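PDB 3LOV: protoporphyrinogen oxidase from Exiguobacterium sibiricum, which binds FAD and probably oxidises coproporphyrinogen III to coproporphyrin III with molecular oxygen, a step in the coproporphyrin-dependent pathway to heme b. Local coordinates for residues Ile148-Tyr153 and Ala186-Phe191; Pro295-Pro300 and Arg425-Ala430; Met315-Gln320 and Thr358-Phe363. All coordinates share one frame; numbering follows the deposited sequence. Where two conformers were deposited one is given.

Contact 1 (Ile148-Tyr153 and Ala186-Phe191); sequences IPLGEY and ATYPQF
The first turn of helix 150-158 packs against the start of helix 189-198 and the residues leading into it, in a largely helical part of this FAD-dependent oxidase with no strand between them, P149 holding the N-cap position of the former. L150 carries much of the contact. From CB, CG is anti to the backbone N (chi1 -165°), which sends the isobutyl fork across to the other segment. There the branches part: CD2 reaches Y188 at ring carbon CD2, 3.9 Å away, and lies 4.0 Å from T187 OG1, while L150 CD1 comes obliquely, and more loosely, to the F191 ring at CD2 (4.4 Å). T187 OG1 meets L150 CD2 only in van der Waals contact; its hydrogen bond goes to the carbonyl of S183. Y188 CB also sits over the centre of one face of the F191 ring, 3.5 Å above the plane. One turn on from L150, Y153 likewise has CG anti to its N and crosses F191 obliquely near the edge of the phenylalanine ring. Its phenol hydrogen-bonds to E195, one turn beyond F191 on helix 189-198. With that bond the tip lies beside the backbone of F191, with Y153 CE2 3.9 Å from F191 CB.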
# COMPACT_ATOMS: atom_id res chain seq x y z
N ILE A 148 2.76 -12.38 -17.19
CA ILE A 148 1.82 -13.41 -16.74
C ILE A 148 1.72 -13.22 -15.24
O ILE A 148 2.57 -12.54 -14.65
CB ILE A 148 2.29 -14.86 -17.01
CG1 ILE A 148 3.73 -15.07 -16.50
CG2 ILE A 148 2.10 -15.22 -18.52
CD1 ILE A 148 4.24 -16.57 -16.56
N PRO A 149 0.68 -13.80 -14.60
CA PRO A 149 0.59 -13.68 -13.14
C PRO A 149 1.78 -14.34 -12.43
O PRO A 149 2.32 -15.34 -12.92
CB PRO A 149 -0.70 -14.45 -12.80
CG PRO A 149 -1.46 -14.55 -14.09
CD PRO A 149 -0.48 -14.48 -15.20
N LEU A 150 2.13 -13.81 -11.26
CA LEU A 150 3.29 -14.24 -10.48
C LEU A 150 3.23 -15.72 -10.16
O LEU A 150 4.25 -16.43 -10.19
CB LEU A 150 3.41 -13.40 -9.19
CG LEU A 150 4.71 -13.41 -8.36
CD1 LEU A 150 5.95 -13.20 -9.24
CD2 LEU A 150 4.65 -12.37 -7.26
N GLY A 151 2.02 -16.16 -9.83
CA GLY A 151 1.75 -17.53 -9.45
C GLY A 151 1.89 -18.48 -10.61
O GLY A 151 2.31 -19.63 -10.44
N GLU A 152 1.50 -18.03 -11.79
CA GLU A 152 1.75 -18.79 -12.99
C GLU A 152 3.26 -18.84 -13.30
O GLU A 152 3.74 -19.86 -13.76
CB GLU A 152 0.99 -18.16 -14.14
CG GLU A 152 0.90 -18.97 -15.39
CD GLU A 152 -0.08 -18.33 -16.41
OE1 GLU A 152 -1.13 -17.82 -16.00
OE2 GLU A 152 0.22 -18.35 -17.62
N TYR A 153 3.99 -17.76 -13.05
CA TYR A 153 5.42 -17.75 -13.27
C TYR A 153 6.11 -18.61 -12.26
O TYR A 153 6.98 -19.40 -12.62
CB TYR A 153 5.96 -16.33 -13.17
CG TYR A 153 7.45 -16.22 -13.14
CD1 TYR A 153 8.20 -16.55 -14.23
CD2 TYR A 153 8.10 -15.71 -12.03
CE1 TYR A 153 9.60 -16.41 -14.22
CE2 TYR A 153 9.46 -15.57 -12.01
CZ TYR A 153 10.21 -15.93 -13.11
OH TYR A 153 11.57 -15.78 -13.05
N ALA A 186 5.26 -6.22 -13.22
CA ALA A 186 5.01 -5.00 -12.47
C ALA A 186 5.39 -5.13 -11.02
O ALA A 186 5.44 -4.13 -10.32
CB ALA A 186 3.53 -4.55 -12.61
N THR A 187 5.67 -6.33 -10.53
CA THR A 187 5.91 -6.49 -9.09
C THR A 187 7.35 -6.93 -8.84
O THR A 187 8.01 -6.36 -8.01
CB THR A 187 4.95 -7.54 -8.43
OG1 THR A 187 5.21 -8.82 -8.98
CG2 THR A 187 3.47 -7.21 -8.64
N TYR A 188 7.81 -7.96 -9.54
CA TYR A 188 9.15 -8.49 -9.34
C TYR A 188 9.89 -8.76 -10.67
O TYR A 188 10.33 -9.89 -10.93
CB TYR A 188 9.08 -9.73 -8.41
CG TYR A 188 8.58 -9.35 -7.01
CD1 TYR A 188 9.45 -8.83 -6.05
CD2 TYR A 188 7.22 -9.45 -6.68
CE1 TYR A 188 8.99 -8.45 -4.79
CE2 TYR A 188 6.74 -9.06 -5.42
CZ TYR A 188 7.63 -8.57 -4.48
OH TYR A 188 7.18 -8.20 -3.23
N PRO A 189 10.06 -7.71 -11.52
CA PRO A 189 10.70 -7.89 -12.84
C PRO A 189 12.15 -8.40 -12.72
O PRO A 189 12.66 -9.04 -13.65
CB PRO A 189 10.67 -6.47 -13.45
CG PRO A 189 10.62 -5.54 -12.27
CD PRO A 189 9.82 -6.28 -11.21
N GLN A 190 12.78 -8.15 -11.58
CA GLN A 190 14.14 -8.60 -11.32
C GLN A 190 14.24 -10.14 -11.25
O GLN A 190 15.27 -10.72 -11.60
CB GLN A 190 14.73 -7.93 -10.07
CG GLN A 190 14.08 -8.30 -8.71
CD GLN A 190 12.91 -7.40 -8.36
OE1 GLN A 190 12.21 -6.93 -9.24
NE2 GLN A 190 12.70 -7.16 -7.07
N PHE A 191 13.17 -10.80 -10.81
CA PHE A 191 13.15 -12.28 -10.87
C PHE A 191 13.45 -12.78 -12.27
O PHE A 191 14.28 -13.69 -12.47
CB PHE A 191 11.80 -12.88 -10.44
CG PHE A 191 11.48 -12.72 -8.97
CD1 PHE A 191 12.39 -12.14 -8.09
CD2 PHE A 191 10.25 -13.16 -8.47
CE1 PHE A 191 12.07 -11.98 -6.73
CE2 PHE A 191 9.93 -13.01 -7.12
CZ PHE A 191 10.83 -12.42 -6.25

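Contact 2 (Pro295-Pro300 and Arg425-Ala430); sequences PDAHLP and REEVLA
Running without regular secondary structure from A297 to the N-cap residue L299, the backbone of 295-300 passes beside helix 417-431, with the CA atoms of A297 and V428 6.0 Å apart. The contact joins a helix-to-helix connection, between helices 287-293 and 300-303, to the flank of a helix that leads into strand 435-437, an outermost strand of the parallel sheet in the Rossmann-type FAD-binding region. E427 does most of the work. Its CG stands anti to the backbone N, and a bend at chi2 (77°) swings the carboxylate toward the passing chain. OE2 accepts the amide hydrogen of H298 on its anti lone pair, the one turned away from OE1; the N to OE2 distance is 2.7 Å and the bond is nearly straight, 170° at the hydrogen. An acidic side chain thus satisfies a backbone N-H that belongs to no helix or strand. OE1 has a weak, long ion pair with R423, whose guanidinium also donates to the H298 carbonyl, so one arginine of the same helix bridges both partners. The aliphatic part of the glutamate is used as well: CG lies 3.9 Å from A297 CB, and the L299 side chain crosses obliquely, its CD2 3.8 Å from E427 CG. H298 turns its imidazole away from the helix, leaving its CB 3.4 Å from E427 OE2, and one face of the ring is covered by P300 CD. Deeper in, L299 meets V428 at about a right angle, both leucine methyls, CD1 and CD2, lying 4.1 Å from V428 CG2.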
# COMPACT_ATOMS: atom_id res chain seq x y z
N PRO A 295 -20.08 10.30 -16.51
CA PRO A 295 -21.00 9.37 -17.16
C PRO A 295 -20.87 9.25 -18.67
O PRO A 295 -21.28 8.23 -19.20
CB PRO A 295 -22.38 9.92 -16.78
CG PRO A 295 -22.13 11.36 -16.45
CD PRO A 295 -20.81 11.37 -15.79
N ASP A 296 -20.29 10.25 -19.34
CA ASP A 296 -20.03 10.16 -20.78
C ASP A 296 -18.78 9.40 -21.11
O ASP A 296 -18.47 9.19 -22.27
CB ASP A 296 -19.90 11.56 -21.38
CG ASP A 296 -21.13 12.41 -21.14
OD1 ASP A 296 -22.19 11.83 -20.87
OD2 ASP A 296 -21.02 13.66 -21.18
N ALA A 297 -18.02 9.00 -20.10
CA ALA A 297 -16.85 8.23 -20.32
C ALA A 297 -17.18 6.75 -20.09
O ALA A 297 -17.82 6.39 -19.11
CB ALA A 297 -15.74 8.69 -19.44
N HIS A 298 -16.71 5.90 -20.99
CA HIS A 298 -16.91 4.45 -20.90
C HIS A 298 -15.66 3.85 -20.24
O HIS A 298 -14.61 3.75 -20.87
CB HIS A 298 -17.13 3.86 -22.31
CG HIS A 298 -17.36 2.37 -22.33
ND1 HIS A 298 -18.33 1.76 -21.58
CD2 HIS A 298 -16.72 1.38 -23.01
CE1 HIS A 298 -18.31 0.45 -21.80
NE2 HIS A 298 -17.33 0.20 -22.65
N LEU A 299 -15.79 3.49 -18.97
CA LEU A 299 -14.65 3.15 -18.12
C LEU A 299 -14.81 1.76 -17.45
O LEU A 299 -14.77 1.63 -16.22
CB LEU A 299 -14.57 4.23 -17.04
CG LEU A 299 -14.29 5.66 -17.52
CD1 LEU A 299 -14.11 6.65 -16.33
CD2 LEU A 299 -13.10 5.70 -18.42
N PRO A 300 -15.02 0.70 -18.26
CA PRO A 300 -15.27 -0.62 -17.66
C PRO A 300 -14.04 -1.09 -16.87
O PRO A 300 -14.20 -1.80 -15.88
CB PRO A 300 -15.51 -1.53 -18.88
CG PRO A 300 -14.83 -0.84 -20.02
CD PRO A 300 -15.01 0.64 -19.73
N ARG A 425 -7.41 6.80 -19.12
CA ARG A 425 -6.99 8.20 -19.21
C ARG A 425 -7.26 8.83 -20.58
O ARG A 425 -7.68 10.00 -20.64
CB ARG A 425 -5.52 8.34 -18.84
CG ARG A 425 -5.28 8.12 -17.32
CD ARG A 425 -3.84 8.45 -16.97
NE ARG A 425 -3.66 8.71 -15.54
CZ ARG A 425 -2.80 8.07 -14.75
NH1 ARG A 425 -1.98 7.13 -15.21
NH2 ARG A 425 -2.72 8.43 -13.48
N GLU A 426 -7.09 8.05 -21.66
CA GLU A 426 -7.38 8.50 -23.02
C GLU A 426 -8.86 8.70 -23.24
O GLU A 426 -9.29 9.65 -23.90
CB GLU A 426 -6.87 7.48 -24.05
CG GLU A 426 -5.36 7.42 -24.12
CD GLU A 426 -4.85 6.24 -24.94
OE1 GLU A 426 -5.69 5.55 -25.58
OE2 GLU A 426 -3.62 6.01 -24.93
N GLU A 427 -9.66 7.80 -22.68
CA GLU A 427 -11.08 7.95 -22.75
C GLU A 427 -11.52 9.19 -21.99
O GLU A 427 -12.36 9.94 -22.46
CB GLU A 427 -11.79 6.74 -22.17
CG GLU A 427 -13.30 6.91 -21.98
CD GLU A 427 -14.12 6.79 -23.29
OE1 GLU A 427 -13.54 6.86 -24.38
OE2 GLU A 427 -15.35 6.60 -23.19
N VAL A 428 -11.02 9.38 -20.77
CA VAL A 428 -11.38 10.60 -20.02
C VAL A 428 -10.93 11.86 -20.77
O VAL A 428 -11.66 12.83 -20.88
CB VAL A 428 -10.86 10.57 -18.60
CG1 VAL A 428 -11.09 11.92 -17.91
CG2 VAL A 428 -11.53 9.43 -17.81
N LEU A 429 -9.74 11.85 -21.33
CA LEU A 429 -9.30 13.05 -22.01
C LEU A 429 -10.14 13.34 -23.28
O LEU A 429 -10.45 14.49 -23.57
CB LEU A 429 -7.78 13.05 -22.24
CG LEU A 429 -7.03 13.46 -20.96
CD1 LEU A 429 -5.49 13.07 -20.99
CD2 LEU A 429 -7.24 14.98 -20.56
N ALA A 430 -10.59 12.29 -23.96
CA ALA A 430 -11.39 12.44 -25.16
C ALA A 430 -12.84 12.88 -24.83
O ALA A 430 -13.41 13.69 -25.53
CB ALA A 430 -11.38 11.13 -26.00

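Contact 3 (Met315-Gln320 and Thr358-Phe363); sequences MIFDQQ and TVLRAF
The F317 ring has the carbonyl oxygen of T358 at its edge, in the ring plane, 3.5 Å from CD2, while L360 approaches obliquely, its CD1 4.1 Å from F317 CE2. With CG anti to its carbonyl carbon (chi1 -61°), F317 is laid back over the neighbouring strand. Farther along, the guanidinium of R361 has F363 CE2 over one face, offset toward the rim, and is hydrogen-bonded to the carbonyl of G58. Strands 307-318 and 357-364 run antiparallel in the mixed sheet of the oxidase, at 162° between their segments. M315, present as selenomethionine, and L360 form a hydrogen-bonded pair, as do F317 and T358, and the non-hydrogen-bonded pair I316 and V359 lies between. The bond from F317 N to T358 O runs nearly along the C=O axis at 2.8 Å; the return bond from T358 N to F317 O is longer, 3.2 Å, with its donor above the carbonyl plane. F317, T358, M315 and L360 share one face, where helix 377-392 covers M315 and L360. On the other, I316 CG1 and V359 CG2 lie side by side, 4.1 Å apart. Past the paired residues the chain curls back, and T358 OG1 accepts a weak hydrogen bond from Q320 N at 3.1 Å.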
# COMPACT_ATOMS: atom_id res chain seq x y z
N MSE A 315 -3.27 -2.55 19.95
CA MSE A 315 -3.43 -2.78 21.40
C MSE A 315 -2.18 -2.33 22.15
O MSE A 315 -1.09 -2.81 21.86
CB MSE A 315 -3.67 -4.25 21.66
CG MSE A 315 -5.04 -4.72 21.25
SE MSE A 315 -5.05 -6.58 20.79
CE MSE A 315 -6.92 -6.71 21.17
N ILE A 316 -2.38 -1.40 23.09
CA ILE A 316 -1.33 -0.83 23.91
C ILE A 316 -1.36 -1.58 25.23
O ILE A 316 -2.36 -1.59 25.91
CB ILE A 316 -1.54 0.69 24.18
CG1 ILE A 316 -1.25 1.52 22.91
CG2 ILE A 316 -0.62 1.15 25.35
CD1 ILE A 316 -1.87 2.92 22.91
N PHE A 317 -0.24 -2.19 25.58
CA PHE A 317 -0.07 -2.88 26.86
C PHE A 317 1.00 -2.22 27.67
O PHE A 317 1.98 -1.73 27.11
CB PHE A 317 0.42 -4.30 26.61
CG PHE A 317 -0.52 -5.13 25.81
CD1 PHE A 317 -1.52 -5.86 26.44
CD2 PHE A 317 -0.41 -5.18 24.42
CE1 PHE A 317 -2.40 -6.65 25.70
CE2 PHE A 317 -1.27 -5.96 23.69
CZ PHE A 317 -2.27 -6.70 24.32
N ASP A 318 0.88 -2.28 29.00
CA ASP A 318 2.01 -1.92 29.85
C ASP A 318 3.21 -2.80 29.45
O ASP A 318 3.04 -3.95 29.04
CB ASP A 318 1.66 -2.08 31.34
CG ASP A 318 0.93 -0.86 31.90
OD1 ASP A 318 1.41 0.27 31.65
OD2 ASP A 318 -0.11 -1.03 32.58
N GLN A 319 4.41 -2.22 29.50
CA GLN A 319 5.61 -2.89 29.02
C GLN A 319 5.66 -4.30 29.57
O GLN A 319 5.39 -4.52 30.75
CB GLN A 319 6.86 -2.11 29.43
CG GLN A 319 8.14 -2.66 28.83
CD GLN A 319 8.94 -1.61 28.08
OE1 GLN A 319 8.41 -0.89 27.24
NE2 GLN A 319 10.24 -1.53 28.36
N GLN A 320 6.01 -5.26 28.72
CA GLN A 320 5.86 -6.68 29.03
C GLN A 320 7.18 -7.33 29.33
O GLN A 320 8.15 -7.08 28.60
CB GLN A 320 5.24 -7.42 27.85
CG GLN A 320 3.76 -7.17 27.70
CD GLN A 320 2.94 -7.95 28.71
OE1 GLN A 320 3.14 -9.15 28.89
NE2 GLN A 320 2.01 -7.26 29.37
N THR A 358 4.48 -2.11 25.23
CA THR A 358 4.38 -3.15 24.26
C THR A 358 3.14 -2.80 23.47
O THR A 358 2.03 -2.69 24.03
CB THR A 358 4.24 -4.51 24.94
OG1 THR A 358 5.45 -4.78 25.66
CG2 THR A 358 4.02 -5.64 23.94
N VAL A 359 3.31 -2.61 22.16
CA VAL A 359 2.19 -2.26 21.30
C VAL A 359 2.11 -3.21 20.13
O VAL A 359 3.09 -3.36 19.37
CB VAL A 359 2.32 -0.84 20.80
CG1 VAL A 359 1.10 -0.45 19.95
CG2 VAL A 359 2.52 0.12 22.02
N LEU A 360 0.93 -3.83 19.98
CA LEU A 360 0.67 -4.76 18.89
C LEU A 360 -0.32 -4.10 17.91
O LEU A 360 -1.31 -3.51 18.31
CB LEU A 360 0.15 -6.12 19.41
CG LEU A 360 1.03 -6.98 20.36
CD1 LEU A 360 0.33 -8.29 20.77
CD2 LEU A 360 2.39 -7.31 19.74
N ARG A 361 -0.03 -4.17 16.61
CA ARG A 361 -0.98 -3.69 15.57
C ARG A 361 -1.35 -4.87 14.67
O ARG A 361 -0.50 -5.38 13.96
CB ARG A 361 -0.43 -2.52 14.72
CG ARG A 361 -1.54 -1.90 13.79
CD ARG A 361 -1.23 -0.54 13.16
NE ARG A 361 -0.36 -0.64 12.01
CZ ARG A 361 -0.40 0.17 10.93
NH1 ARG A 361 -1.26 1.18 10.83
NH2 ARG A 361 0.45 -0.05 9.94
N ALA A 362 -2.60 -5.33 14.78
CA ALA A 362 -3.11 -6.40 13.93
C ALA A 362 -3.88 -5.82 12.74
O ALA A 362 -4.49 -4.76 12.83
CB ALA A 362 -3.99 -7.37 14.74
N PHE A 363 -3.78 -6.49 11.60
CA PHE A 363 -4.55 -6.16 10.40
C PHE A 363 -5.62 -7.23 10.19
O PHE A 363 -5.39 -8.43 10.46
CB PHE A 363 -3.65 -6.13 9.18
CG PHE A 363 -2.65 -5.00 9.19
CD1 PHE A 363 -1.54 -5.04 10.00
CD2 PHE A 363 -2.82 -3.91 8.35
CE1 PHE A 363 -0.61 -4.00 9.99
CE2 PHE A 363 -1.88 -2.85 8.35
CZ PHE A 363 -0.79 -2.91 9.15

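From the N terminus, the chain first passes the FAD-binding strand-turn-helix and then closes contact 1, where a largely helical excursion brings 186-191 back to 148-153. Contact 2 opens later, at 295-300, and closes only at 425-430, spanning more than a hundred residues. Within that span lies contact 3, a shorter excursion from 315-320 to 358-363. Contact 1 is thus in series with both others, and none cross. Contact 1 ties helices together, contact 2 joins a connection to a helix beside the parallel sheet, and contact 3 pairs strands of the mixed sheet. Contacts 2 and 3 lie on opposite sides of the chain's centre, their own centres 46 Å apart.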